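Local coordinates for protein PrgZ (Enterococcus faecalis, PDB 4FAJ) that captures peptide pheromones at the cell surface as a membrane-anchored substrate-binding receptor, and probably serves in peptide uptake across the membrane, at residues A66-Q71 / D80-T85; Y311-M316 / G534-E539; L315-M320 / W469-A474; V364-K369 / V527-Q532; A382-V387 / A517-I522. All coordinates share one frame; numbering follows the deposited sequence.

Contact 1. Residues A66-Q71 / D80-T85; sequences AGTPVQ and DQTSIT
Segment 66-71 leaves strand 61-66 as an irregular loop and passes the first turn of helix 81-90, where the CA atoms of Val70 and Ser83 come within 5.0 Å. Asp80 is the N-cap of this helix. Its CG sits between the backbone N and the carbonyl carbon (chi1 72°), which places the carboxylate beside the first turn. OD2 of Asp80 accepts from Ser83 N at 3.0 Å, and the N-H comes from above the carboxylate plane. OD1 of Asp80 accepts from the hydroxyl of Ser83 OG on its syn lone pair, at 2.6 Å. With its proton directed at Asp80, Ser83 OG offers its oxygen to the loop: Gln71 N reaches it at 2.8 Å, and Ser72 N donates to it as well. Gln71 lays its CB against the same carboxylate, 3.4 Å from OD1 of Asp80. Its chain then bends at chi2, and NE2 turns back to donate to Pro69 O. That carbonyl also accepts from Thr68 OG1. Thr82 packs from the helix side. Its CG2, anti to the backbone N, touches Thr68 O at 3.3 Å, and its OG1 lies 3.0 Å from Thr68 OG1. Water 1 links Gly67 N to Thr82 OG1, and water 2 donates to both Thr68 OG1 and Asp80 OD2. Trp253 of strand 252-257 covers Val70 and Thr82, and an apolar side chain of the bound peptide rests on Thr68. Asp80 takes bonds from Ser83 N, Ser83 OG and water 2 at a helix N-terminus, which would favour its charged form; it orients the Ser83 hydroxyl that ties loop to helix beside the peptide.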
# COMPACT_ATOMS: atom_id res chain seq x y z
N ALA A 66 12.36 -5.40 8.06
CA ALA A 66 11.01 -4.85 7.90
C ALA A 66 11.04 -3.43 8.45
O ALA A 66 11.89 -3.12 9.30
CB ALA A 66 9.99 -5.70 8.67
N GLY A 67 10.12 -2.58 8.00
CA GLY A 67 10.09 -1.17 8.42
C GLY A 67 9.24 -0.89 9.65
O GLY A 67 9.46 0.11 10.34
N THR A 68 8.25 -1.75 9.91
CA THR A 68 7.36 -1.60 11.08
C THR A 68 6.97 -2.98 11.61
O THR A 68 7.18 -3.97 10.92
CB THR A 68 6.03 -0.87 10.72
OG1 THR A 68 5.17 -1.77 10.00
CG2 THR A 68 6.26 0.42 9.91
N PRO A 69 6.39 -3.04 12.83
CA PRO A 69 5.77 -4.30 13.25
C PRO A 69 4.61 -4.68 12.36
O PRO A 69 4.06 -3.84 11.64
CB PRO A 69 5.28 -3.99 14.67
CG PRO A 69 6.13 -2.79 15.12
CD PRO A 69 6.28 -2.00 13.87
N VAL A 70 4.25 -5.96 12.38
CA VAL A 70 3.06 -6.43 11.69
C VAL A 70 1.85 -5.77 12.33
O VAL A 70 1.79 -5.68 13.55
CB VAL A 70 2.96 -7.96 11.79
CG1 VAL A 70 1.58 -8.45 11.36
CG2 VAL A 70 4.07 -8.61 10.95
N GLN A 71 0.91 -5.29 11.52
CA GLN A 71 -0.28 -4.61 12.01
C GLN A 71 -1.56 -5.46 11.94
O GLN A 71 -2.43 -5.34 12.80
CB GLN A 71 -0.50 -3.33 11.23
CG GLN A 71 0.66 -2.37 11.25
CD GLN A 71 0.91 -1.83 12.64
OE1 GLN A 71 -0.00 -1.30 13.27
NE2 GLN A 71 2.13 -1.97 13.12
N ASP A 80 -1.41 -2.10 5.28
CA ASP A 80 -0.02 -1.59 5.34
C ASP A 80 0.96 -2.58 4.71
O ASP A 80 0.72 -3.79 4.71
CB ASP A 80 0.39 -1.34 6.79
CG ASP A 80 0.60 -2.62 7.55
OD1 ASP A 80 -0.43 -3.24 7.88
OD2 ASP A 80 1.78 -3.01 7.75
N GLN A 81 2.10 -2.07 4.20
CA GLN A 81 3.06 -2.89 3.48
C GLN A 81 3.63 -4.04 4.28
O GLN A 81 3.77 -5.13 3.75
CB GLN A 81 4.22 -2.08 2.88
CG GLN A 81 5.23 -2.95 2.02
CD GLN A 81 4.61 -3.72 0.81
OE1 GLN A 81 4.30 -4.93 0.89
NE2 GLN A 81 4.44 -3.02 -0.32
N THR A 82 3.98 -3.82 5.55
CA THR A 82 4.58 -4.92 6.34
C THR A 82 3.62 -6.10 6.50
O THR A 82 4.01 -7.26 6.34
CB THR A 82 5.03 -4.47 7.73
OG1 THR A 82 5.95 -3.37 7.62
CG2 THR A 82 5.68 -5.63 8.50
N SER A 83 2.37 -5.81 6.86
CA SER A 83 1.37 -6.87 7.00
C SER A 83 1.10 -7.57 5.67
O SER A 83 0.93 -8.79 5.61
CB SER A 83 0.07 -6.30 7.55
OG SER A 83 0.28 -5.62 8.77
N ILE A 84 1.07 -6.80 4.59
CA ILE A 84 0.74 -7.34 3.27
C ILE A 84 1.85 -8.23 2.71
O ILE A 84 1.55 -9.30 2.18
CB ILE A 84 0.32 -6.22 2.31
CG1 ILE A 84 -1.10 -5.77 2.66
CG2 ILE A 84 0.40 -6.69 0.86
CD1 ILE A 84 -1.54 -4.52 1.92
N THR A 85 3.11 -7.82 2.84
CA THR A 85 4.23 -8.72 2.52
C THR A 85 4.20 -10.04 3.32
O THR A 85 4.43 -11.12 2.76
CB THR A 85 5.59 -8.01 2.71
OG1 THR A 85 5.75 -7.03 1.66
CG2 THR A 85 6.75 -9.02 2.64
O HOH W 1 8.29 -3.80 6.14
O HOH W 2 3.65 -1.17 7.48

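Contact 2. Residues Y311-M316 / G534-E539; sequences YSTTLM and GTAKLE
Strands 311-316 and 534-539 run antiparallel, their axes 4.5 Å apart at an angle of 164°. Ser312 with Lys537 and Thr314 with Thr535 are the hydrogen-bonded pairs. The straightest bond is Thr535 N to Thr314 O, 2.9 Å long with an angle of 177° at the hydrogen. In the non-hydrogen-bonded pair of Thr313 and Ala536 the CA atoms come to 4.1 Å. One face of the sheet carries Tyr311, Thr313, Ala536 and Leu538. Tyr311 CG is anti to the backbone N, and the ring reaches along the sheet until its OH lies 3.6 Å from Ala536 CB. Leu538 CD2 packs against the backbone of Tyr311 and its CB. Leu297 of strand 294-297 touches both Tyr311 and Leu538. Thr313 OG1 bonds Asn358 O. The other face is more polar. Water 3 joins the hydroxyls of Ser312 and Thr314 and donates to Thr535 O, 2.9 Å away. Lys537 runs out extended beyond CG, and its NZ makes a salt bridge with Glu539 OE1 at 3.1 Å; Tyr555 OH is another partner of NZ. Met316, bent at chi2 and chi3, sets CG 3.4 Å from Thr535 OG1, a hydroxyl bonded to Lys554 NZ. The ladder therefore joins distant parts of the chain mainly through backbone bonds, with a mostly apolar face of Tyr311, Ala536 and Leu538 on one side and a hydrated, charged face on the other.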
# COMPACT_ATOMS: atom_id res chain seq x y z
N TYR A 311 24.95 -3.47 -3.22
CA TYR A 311 23.98 -2.36 -3.25
C TYR A 311 23.00 -2.51 -4.42
O TYR A 311 23.40 -2.88 -5.53
CB TYR A 311 24.72 -1.02 -3.40
CG TYR A 311 23.83 0.22 -3.44
CD1 TYR A 311 23.37 0.74 -4.65
CD2 TYR A 311 23.46 0.87 -2.26
CE1 TYR A 311 22.56 1.90 -4.69
CE2 TYR A 311 22.65 2.01 -2.29
CZ TYR A 311 22.20 2.52 -3.50
OH TYR A 311 21.40 3.66 -3.50
N SER A 312 21.73 -2.20 -4.19
CA SER A 312 20.78 -2.01 -5.29
C SER A 312 19.76 -0.93 -4.93
O SER A 312 19.50 -0.72 -3.76
CB SER A 312 20.06 -3.32 -5.61
OG SER A 312 19.21 -3.72 -4.55
N THR A 313 19.23 -0.24 -5.93
CA THR A 313 18.06 0.61 -5.72
C THR A 313 17.03 0.29 -6.79
O THR A 313 17.37 0.08 -7.95
CB THR A 313 18.39 2.11 -5.74
OG1 THR A 313 17.19 2.87 -5.48
CG2 THR A 313 18.96 2.53 -7.07
N THR A 314 15.76 0.26 -6.37
CA THR A 314 14.66 -0.17 -7.22
C THR A 314 13.51 0.81 -7.03
O THR A 314 13.08 1.03 -5.90
CB THR A 314 14.19 -1.59 -6.85
OG1 THR A 314 15.31 -2.48 -6.75
CG2 THR A 314 13.19 -2.14 -7.92
N LEU A 315 13.04 1.41 -8.12
CA LEU A 315 12.00 2.44 -8.06
C LEU A 315 10.65 1.79 -7.88
O LEU A 315 10.32 0.83 -8.59
CB LEU A 315 12.00 3.29 -9.34
CG LEU A 315 11.06 4.50 -9.35
CD1 LEU A 315 11.53 5.53 -8.32
CD2 LEU A 315 11.00 5.13 -10.76
N MET A 316 9.87 2.29 -6.92
CA MET A 316 8.57 1.72 -6.58
C MET A 316 7.42 2.60 -7.08
O MET A 316 7.59 3.81 -7.24
CB MET A 316 8.44 1.60 -5.08
CG MET A 316 9.49 0.73 -4.41
SD MET A 316 9.17 -1.03 -4.65
CE MET A 316 10.49 -1.45 -5.76
N GLY A 534 12.18 5.27 -3.92
CA GLY A 534 13.15 4.26 -4.32
C GLY A 534 13.60 3.47 -3.10
O GLY A 534 13.89 4.07 -2.06
N THR A 535 13.67 2.15 -3.24
CA THR A 535 14.08 1.24 -2.17
C THR A 535 15.53 0.84 -2.39
O THR A 535 15.84 0.13 -3.36
CB THR A 535 13.18 -0.03 -2.16
OG1 THR A 535 11.82 0.35 -1.94
CG2 THR A 535 13.62 -1.02 -1.07
N ALA A 536 16.41 1.32 -1.52
CA ALA A 536 17.85 1.03 -1.60
C ALA A 536 18.26 0.19 -0.43
O ALA A 536 17.79 0.39 0.70
CB ALA A 536 18.68 2.30 -1.64
N LYS A 537 19.18 -0.73 -0.69
CA LYS A 537 19.57 -1.69 0.33
C LYS A 537 20.83 -2.43 -0.04
O LYS A 537 21.20 -2.47 -1.21
CB LYS A 537 18.45 -2.71 0.54
CG LYS A 537 18.17 -3.61 -0.65
CD LYS A 537 16.92 -4.43 -0.40
CE LYS A 537 16.67 -5.47 -1.46
NZ LYS A 537 15.57 -6.39 -1.01
N LEU A 538 21.47 -3.01 0.96
CA LEU A 538 22.48 -4.03 0.76
C LEU A 538 21.79 -5.37 0.85
O LEU A 538 20.88 -5.53 1.66
CB LEU A 538 23.55 -3.94 1.84
CG LEU A 538 24.31 -2.62 1.92
CD1 LEU A 538 25.22 -2.59 3.15
CD2 LEU A 538 25.10 -2.38 0.63
N GLU A 539 22.20 -6.34 0.04
CA GLU A 539 21.68 -7.69 0.16
C GLU A 539 22.78 -8.70 -0.09
O GLU A 539 23.55 -8.56 -1.03
CB GLU A 539 20.50 -7.91 -0.80
CG GLU A 539 19.86 -9.28 -0.68
CD GLU A 539 18.48 -9.34 -1.29
OE1 GLU A 539 17.55 -8.73 -0.70
OE2 GLU A 539 18.31 -9.99 -2.34
O HOH W 3 16.52 -2.51 -4.33
O HOH W 4 20.81 -5.24 -3.04

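Contact 3. Residues L315-M320 / W469-A474; sequences LMANTM and WQADYA
The amides of Asn318 and Gln470 stand 74° apart on one face of an antiparallel beta ladder, while the indole of Trp469 leaves from the other face and meets Phe479 edge-to-face. The ladder belongs to the peptide-binding fold of the family 5 solute-binding proteins. Trp469 also pairs with the bound peptide as an antiparallel strand, so the sheet runs on into the ligand. Ala317 is the centre of an inverse gamma turn, where the chain turns a corner between two strands. Its O accepts from Ala471 N nearly along the C=O axis, at 2.9 Å, and its CB rests 4.0 Å from Ala471 CB. Thr319 and Trp469 form the hydrogen-bonded pair, with Thr319 N donating to Trp469 O at 3.0 Å. Asn318 CG is anti to the backbone N (chi1 177°), and ND2 bends in to give Trp469 O a weak second bond. The same ND2 bonds a polar side chain of the peptide. Gln470 bends at chi2 and brings OE1 3.5 Å from Asn318 CB; its NE2 has a weak bond to Gly552 O. Water 5 bridges the two amides, donating to Asn318 OD1 at 2.9 Å and to Gln470 OE1 at 2.6 Å.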
# COMPACT_ATOMS: atom_id res chain seq x y z
N LEU A 315 13.04 1.41 -8.12
CA LEU A 315 12.00 2.44 -8.06
C LEU A 315 10.65 1.79 -7.88
O LEU A 315 10.32 0.83 -8.59
CB LEU A 315 12.00 3.29 -9.34
CG LEU A 315 11.06 4.50 -9.35
CD1 LEU A 315 11.53 5.53 -8.32
CD2 LEU A 315 11.00 5.13 -10.76
N MET A 316 9.87 2.29 -6.92
CA MET A 316 8.57 1.72 -6.58
C MET A 316 7.42 2.60 -7.08
O MET A 316 7.59 3.81 -7.24
CB MET A 316 8.44 1.60 -5.08
CG MET A 316 9.49 0.73 -4.41
SD MET A 316 9.17 -1.03 -4.65
CE MET A 316 10.49 -1.45 -5.76
N ALA A 317 6.25 1.99 -7.31
CA ALA A 317 5.02 2.72 -7.68
C ALA A 317 4.35 3.25 -6.41
O ALA A 317 3.24 2.85 -6.04
CB ALA A 317 4.06 1.80 -8.47
N ASN A 318 5.04 4.19 -5.76
CA ASN A 318 4.75 4.55 -4.38
C ASN A 318 5.02 6.05 -4.22
O ASN A 318 6.15 6.49 -4.39
CB ASN A 318 5.64 3.66 -3.49
CG ASN A 318 5.54 3.93 -1.98
OD1 ASN A 318 6.37 3.39 -1.23
ND2 ASN A 318 4.55 4.70 -1.52
N THR A 319 3.97 6.83 -3.96
CA THR A 319 4.09 8.26 -3.74
C THR A 319 3.93 8.55 -2.24
O THR A 319 2.97 8.07 -1.62
CB THR A 319 3.01 9.03 -4.53
OG1 THR A 319 3.18 8.79 -5.94
CG2 THR A 319 3.10 10.55 -4.24
N MET A 320 4.85 9.31 -1.67
CA MET A 320 4.68 9.84 -0.31
C MET A 320 4.03 11.24 -0.39
O MET A 320 4.46 12.09 -1.18
CB MET A 320 6.01 9.91 0.45
CG MET A 320 6.60 8.56 0.82
SD MET A 320 5.57 7.56 1.93
CE MET A 320 5.36 8.66 3.34
N TRP A 469 1.07 5.97 -0.50
CA TRP A 469 0.33 4.87 -1.10
C TRP A 469 1.25 4.18 -2.08
O TRP A 469 1.94 4.86 -2.86
CB TRP A 469 -0.90 5.41 -1.84
CG TRP A 469 -1.81 4.33 -2.40
CD1 TRP A 469 -1.90 3.91 -3.70
CD2 TRP A 469 -2.75 3.56 -1.66
NE1 TRP A 469 -2.84 2.91 -3.81
CE2 TRP A 469 -3.39 2.68 -2.57
CE3 TRP A 469 -3.12 3.52 -0.32
CZ2 TRP A 469 -4.37 1.77 -2.17
CZ3 TRP A 469 -4.11 2.62 0.08
CH2 TRP A 469 -4.71 1.76 -0.84
N GLN A 470 1.29 2.85 -2.02
CA GLN A 470 1.88 2.07 -3.11
C GLN A 470 0.75 1.43 -3.91
O GLN A 470 -0.13 0.81 -3.33
CB GLN A 470 2.83 0.98 -2.61
CG GLN A 470 3.20 -0.02 -3.73
CD GLN A 470 4.59 -0.56 -3.63
OE1 GLN A 470 5.54 0.19 -3.43
NE2 GLN A 470 4.74 -1.89 -3.83
N ALA A 471 0.81 1.56 -5.24
CA ALA A 471 -0.21 0.99 -6.10
C ALA A 471 -0.36 -0.49 -5.79
O ALA A 471 0.64 -1.17 -5.56
CB ALA A 471 0.17 1.15 -7.56
N ASP A 472 -1.60 -0.96 -5.78
CA ASP A 472 -1.90 -2.38 -5.61
C ASP A 472 -1.90 -3.07 -6.97
O ASP A 472 -1.66 -4.27 -7.05
CB ASP A 472 -3.26 -2.57 -4.93
CG ASP A 472 -3.29 -2.10 -3.49
OD1 ASP A 472 -2.28 -2.29 -2.76
OD2 ASP A 472 -4.33 -1.52 -3.09
N TYR A 473 -2.20 -2.31 -8.03
CA TYR A 473 -2.17 -2.82 -9.42
C TYR A 473 -1.80 -1.68 -10.39
O TYR A 473 -1.89 -0.50 -10.03
CB TYR A 473 -3.52 -3.46 -9.80
CG TYR A 473 -4.74 -2.60 -9.51
CD1 TYR A 473 -5.27 -2.51 -8.22
CD2 TYR A 473 -5.37 -1.88 -10.52
CE1 TYR A 473 -6.37 -1.72 -7.95
CE2 TYR A 473 -6.50 -1.10 -10.26
CZ TYR A 473 -6.99 -1.02 -8.99
OH TYR A 473 -8.09 -0.22 -8.74
N ALA A 474 -1.37 -2.02 -11.61
CA ALA A 474 -0.78 -1.03 -12.55
C ALA A 474 -1.82 -0.22 -13.32
O ALA A 474 -1.89 -0.30 -14.55
CB ALA A 474 0.18 -1.72 -13.54
O HOH W 5 7.35 0.66 -1.58

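Contact 4. Residues V364-K369 / V527-Q532; sequences VGVVPK and VVPIFQ
Gln532 sets out from strand 528-539 toward the loop 364-369, just after a classic beta bulge in which Ile530 and Phe531 both face Met320 of the neighbouring strand. CB of Gln532 starts toward the loop, and CG is anti to the backbone N (chi1 178°). The chain stays extended through chi2, so the amide arrives at full length. CG passes Pro368 CB at 3.9 Å. CD comes closer, to 3.4 Å from the same Pro368 CB, so the proline CB rests over the amide group, about equally far from CD, OE1 and NE2. At the tip the two ends of the amide grip the backbone of one residue. OE1 of Gln532 accepts from Lys369 N at 2.9 Å, with the donor above the carbonyl plane. NE2 of Gln532 donates to Lys369 O, also at 2.9 Å, in the carbonyl plane and on a lone pair. NE2 has a second acceptor in Met316 O, so this one side chain ties the loop to strand 311-324 as well and its rotation is fixed. The side chain of Lys369 leads away and lies about 5 Å from a bound zinc ion. Farther along, Val366 CG2 meets Val527 CG1 at 3.8 Å, the two side chains crossing at about a right angle. Leu521 of helix 510-524 covers both valines. Phe531, on the far side of its strand from the loop, meets an aromatic ring of the bound peptide edge-to-face. Apart from the hydrogen bonds the closest approach is at Gly365, whose O lies 3.2 Å from Pro529 CB.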
# COMPACT_ATOMS: atom_id res chain seq x y z
N VAL A 364 5.98 14.19 -9.76
CA VAL A 364 5.47 15.10 -10.79
C VAL A 364 3.95 15.24 -10.72
O VAL A 364 3.36 16.05 -11.41
CB VAL A 364 5.84 14.63 -12.21
CG1 VAL A 364 7.37 14.69 -12.41
CG2 VAL A 364 5.29 13.22 -12.49
N GLY A 365 3.32 14.42 -9.90
CA GLY A 365 1.88 14.45 -9.72
C GLY A 365 1.52 13.47 -8.62
O GLY A 365 2.41 12.96 -7.91
N VAL A 366 0.23 13.18 -8.47
CA VAL A 366 -0.22 12.18 -7.50
C VAL A 366 0.27 10.79 -7.92
O VAL A 366 0.75 10.01 -7.09
CB VAL A 366 -1.76 12.20 -7.38
CG1 VAL A 366 -2.30 11.03 -6.60
CG2 VAL A 366 -2.22 13.55 -6.75
N VAL A 367 0.14 10.49 -9.21
CA VAL A 367 0.46 9.16 -9.75
C VAL A 367 1.96 9.10 -10.03
O VAL A 367 2.51 10.05 -10.60
CB VAL A 367 -0.32 8.86 -11.04
CG1 VAL A 367 0.09 7.51 -11.62
CG2 VAL A 367 -1.82 8.87 -10.77
N PRO A 368 2.63 8.02 -9.60
CA PRO A 368 4.06 7.87 -9.85
C PRO A 368 4.42 7.47 -11.29
O PRO A 368 3.59 6.98 -12.02
CB PRO A 368 4.47 6.76 -8.89
CG PRO A 368 3.23 5.95 -8.67
CD PRO A 368 2.09 6.91 -8.77
N LYS A 369 5.68 7.70 -11.66
CA LYS A 369 6.19 7.33 -12.98
C LYS A 369 6.49 5.84 -13.06
O LYS A 369 6.69 5.17 -12.03
CB LYS A 369 7.46 8.13 -13.30
CG LYS A 369 7.22 9.60 -13.47
CD LYS A 369 8.49 10.45 -13.29
CE LYS A 369 9.11 10.89 -14.58
NZ LYS A 369 10.10 11.99 -14.30
N VAL A 527 -4.29 17.16 -1.88
CA VAL A 527 -3.21 16.33 -1.35
C VAL A 527 -1.91 16.85 -1.98
O VAL A 527 -1.93 17.31 -3.12
CB VAL A 527 -3.41 14.84 -1.70
CG1 VAL A 527 -3.17 14.58 -3.21
CG2 VAL A 527 -2.54 13.96 -0.83
N VAL A 528 -0.80 16.83 -1.23
CA VAL A 528 0.49 17.34 -1.73
C VAL A 528 1.44 16.16 -2.00
O VAL A 528 1.90 15.53 -1.06
CB VAL A 528 1.18 18.27 -0.70
CG1 VAL A 528 2.60 18.68 -1.20
CG2 VAL A 528 0.34 19.50 -0.43
N PRO A 529 1.71 15.86 -3.28
CA PRO A 529 2.70 14.81 -3.58
C PRO A 529 4.12 15.33 -3.40
O PRO A 529 4.46 16.44 -3.85
CB PRO A 529 2.41 14.43 -5.04
CG PRO A 529 1.51 15.45 -5.58
CD PRO A 529 1.13 16.43 -4.51
N ILE A 530 4.94 14.52 -2.73
CA ILE A 530 6.28 14.94 -2.36
C ILE A 530 7.30 14.21 -3.21
O ILE A 530 7.95 14.83 -4.05
CB ILE A 530 6.57 14.71 -0.86
CG1 ILE A 530 5.46 15.31 0.01
CG2 ILE A 530 7.92 15.36 -0.50
CD1 ILE A 530 5.54 14.85 1.48
N PHE A 531 7.45 12.91 -2.98
CA PHE A 531 8.42 12.12 -3.74
C PHE A 531 7.94 10.70 -4.02
O PHE A 531 7.04 10.19 -3.35
CB PHE A 531 9.78 12.11 -3.05
CG PHE A 531 9.80 11.40 -1.73
CD1 PHE A 531 9.52 12.09 -0.57
CD2 PHE A 531 10.15 10.05 -1.64
CE1 PHE A 531 9.55 11.45 0.68
CE2 PHE A 531 10.19 9.41 -0.40
CZ PHE A 531 9.88 10.11 0.76
N GLN A 532 8.55 10.09 -5.04
CA GLN A 532 8.33 8.71 -5.42
C GLN A 532 9.47 7.91 -4.83
O GLN A 532 10.66 8.23 -5.03
CB GLN A 532 8.28 8.56 -6.94
CG GLN A 532 8.10 7.12 -7.42
CD GLN A 532 7.89 6.97 -8.90
OE1 GLN A 532 7.81 7.96 -9.64
NE2 GLN A 532 7.80 5.71 -9.37

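Contact 5. Residues A382-V387 / A517-I522; sequences ANEKLV and AEKLLI
Leu386 and Ile522 make the centre of this contact, their CD1 atoms 3.7 Å apart and their side chains crossing at about a right angle. Ile522 CD1 is equally close to Leu386 CB, at 3.7 Å, so its tip meets the leucine at both CB and CD1. Ile522 CG2 touches Leu386 O, and Ile522 CG2 also lies 4.1 Å from Val387 CG1. The other branch of Leu386, CD2, lies 4.1 Å from CG of Lys519. Leu386 therefore spans one helical turn, with Glu518 OE1 also near its CD1. At the edge a salt bridge closes the apolar patch. Lys519, extended beyond CG, sends NZ to Glu384 OE2 at 3.1 Å on the syn lone pair of that oxygen, and its bond to OE1 is weak. The carboxylate holds the ammonium with both oxygens, though unequally. What places these groups lies further out. Lys385 is the centre of an inverse gamma turn between Glu384 and Leu386. The backbone N of Leu386 is bonded to Val364 O, which fixes the loop beside segment 364-369. Glu518 is held by two partners of its own: Lys515 forms a salt bridge with OE1, and Val367 N donates to OE2. The contact joins loop to helix by packing and one salt bridge, away from the annotated sites. It lays the loop leading to helix 391-402 on one flank of helix 510-524, while Ala517, Leu520 and Leu521 of that helix touch Tyr499 of helix 497-502.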
# COMPACT_ATOMS: atom_id res chain seq x y z
N ALA A 382 2.06 9.36 -15.96
CA ALA A 382 2.69 10.46 -15.23
C ALA A 382 3.68 11.19 -16.14
O ALA A 382 4.88 11.13 -15.94
CB ALA A 382 3.37 9.89 -13.98
N ASN A 383 3.17 11.88 -17.16
CA ASN A 383 4.04 12.52 -18.15
C ASN A 383 3.97 14.05 -18.17
O ASN A 383 4.42 14.69 -19.13
CB ASN A 383 3.77 11.96 -19.54
CG ASN A 383 2.37 12.23 -20.03
OD1 ASN A 383 1.49 12.64 -19.28
ND2 ASN A 383 2.16 11.97 -21.31
N GLU A 384 3.42 14.62 -17.10
CA GLU A 384 3.31 16.07 -16.95
C GLU A 384 3.87 16.49 -15.61
O GLU A 384 3.63 15.83 -14.60
CB GLU A 384 1.85 16.51 -17.04
CG GLU A 384 1.26 16.44 -18.42
CD GLU A 384 -0.18 16.94 -18.46
OE1 GLU A 384 -0.43 18.08 -18.02
OE2 GLU A 384 -1.05 16.20 -18.95
N LYS A 385 4.62 17.60 -15.59
CA LYS A 385 5.15 18.13 -14.35
C LYS A 385 4.08 19.04 -13.72
O LYS A 385 4.05 20.25 -13.95
CB LYS A 385 6.45 18.90 -14.63
CG LYS A 385 7.30 19.12 -13.39
CD LYS A 385 8.55 19.89 -13.74
CE LYS A 385 9.67 19.65 -12.75
NZ LYS A 385 10.95 20.24 -13.26
N LEU A 386 3.22 18.44 -12.91
CA LEU A 386 2.02 19.11 -12.37
C LEU A 386 2.25 19.84 -11.05
O LEU A 386 1.43 20.67 -10.65
CB LEU A 386 0.88 18.11 -12.23
CG LEU A 386 0.32 17.48 -13.51
CD1 LEU A 386 -0.71 16.42 -13.15
CD2 LEU A 386 -0.28 18.52 -14.47
N VAL A 387 3.34 19.49 -10.35
CA VAL A 387 3.75 20.19 -9.14
C VAL A 387 5.23 20.51 -9.25
O VAL A 387 5.99 19.75 -9.84
CB VAL A 387 3.48 19.36 -7.86
CG1 VAL A 387 1.98 19.16 -7.65
CG2 VAL A 387 4.20 18.02 -7.89
N ALA A 517 -8.96 14.20 -13.81
CA ALA A 517 -9.24 14.07 -12.37
C ALA A 517 -7.99 14.40 -11.57
O ALA A 517 -8.05 15.18 -10.63
CB ALA A 517 -9.75 12.68 -12.05
N GLU A 518 -6.84 13.84 -11.95
CA GLU A 518 -5.58 14.15 -11.25
C GLU A 518 -5.34 15.66 -11.22
O GLU A 518 -5.03 16.24 -10.17
CB GLU A 518 -4.40 13.42 -11.88
CG GLU A 518 -3.12 13.51 -11.07
CD GLU A 518 -1.91 12.89 -11.74
OE1 GLU A 518 -1.95 12.66 -12.96
OE2 GLU A 518 -0.89 12.65 -11.04
N LYS A 519 -5.54 16.32 -12.37
CA LYS A 519 -5.34 17.76 -12.45
C LYS A 519 -6.32 18.54 -11.56
O LYS A 519 -5.92 19.50 -10.91
CB LYS A 519 -5.43 18.23 -13.91
CG LYS A 519 -4.29 17.73 -14.78
CD LYS A 519 -4.48 18.16 -16.23
CE LYS A 519 -3.50 17.42 -17.12
NZ LYS A 519 -3.66 17.81 -18.54
N LEU A 520 -7.59 18.13 -11.52
CA LEU A 520 -8.56 18.76 -10.63
C LEU A 520 -8.13 18.63 -9.15
O LEU A 520 -8.20 19.58 -8.37
CB LEU A 520 -9.95 18.14 -10.84
CG LEU A 520 -11.13 18.71 -10.06
CD1 LEU A 520 -11.22 20.22 -10.20
CD2 LEU A 520 -12.43 18.03 -10.53
N LEU A 521 -7.67 17.45 -8.76
CA LEU A 521 -7.16 17.23 -7.40
C LEU A 521 -5.98 18.15 -7.08
O LEU A 521 -5.91 18.74 -6.00
CB LEU A 521 -6.76 15.77 -7.24
CG LEU A 521 -6.14 15.31 -5.91
CD1 LEU A 521 -7.04 15.67 -4.73
CD2 LEU A 521 -5.91 13.80 -5.98
N ILE A 522 -5.08 18.31 -8.03
CA ILE A 522 -3.91 19.18 -7.85
C ILE A 522 -4.30 20.66 -7.87
O ILE A 522 -3.80 21.46 -7.06
CB ILE A 522 -2.80 18.86 -8.88
CG1 ILE A 522 -2.15 17.53 -8.50
CG2 ILE A 522 -1.77 19.99 -8.95
CD1 ILE A 522 -1.40 16.87 -9.59

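In the fold
Contact 1 closes first along the chain and lies outside the shared sheet, in the loop and helix near strand 61-66. Its centre is 15 Å from that of contact 3, which it touches through Gln81 and Gln470. Contacts 2, 3 and 4 reach one mixed sheet, in which strand 311-324 lies between 464-470 and 528-539. Contacts 2 and 3 share Leu315 and Met316. Contact 4 is nested in the loop closed by contact 2, and its segments alternate with those of contact 3. Contact 5 is nested inside contact 4, 9 Å away between centres, and adds helix 510-524. Contacts 1, 3 and 4 all reach the bound peptide, so the site is built from distant chain segments.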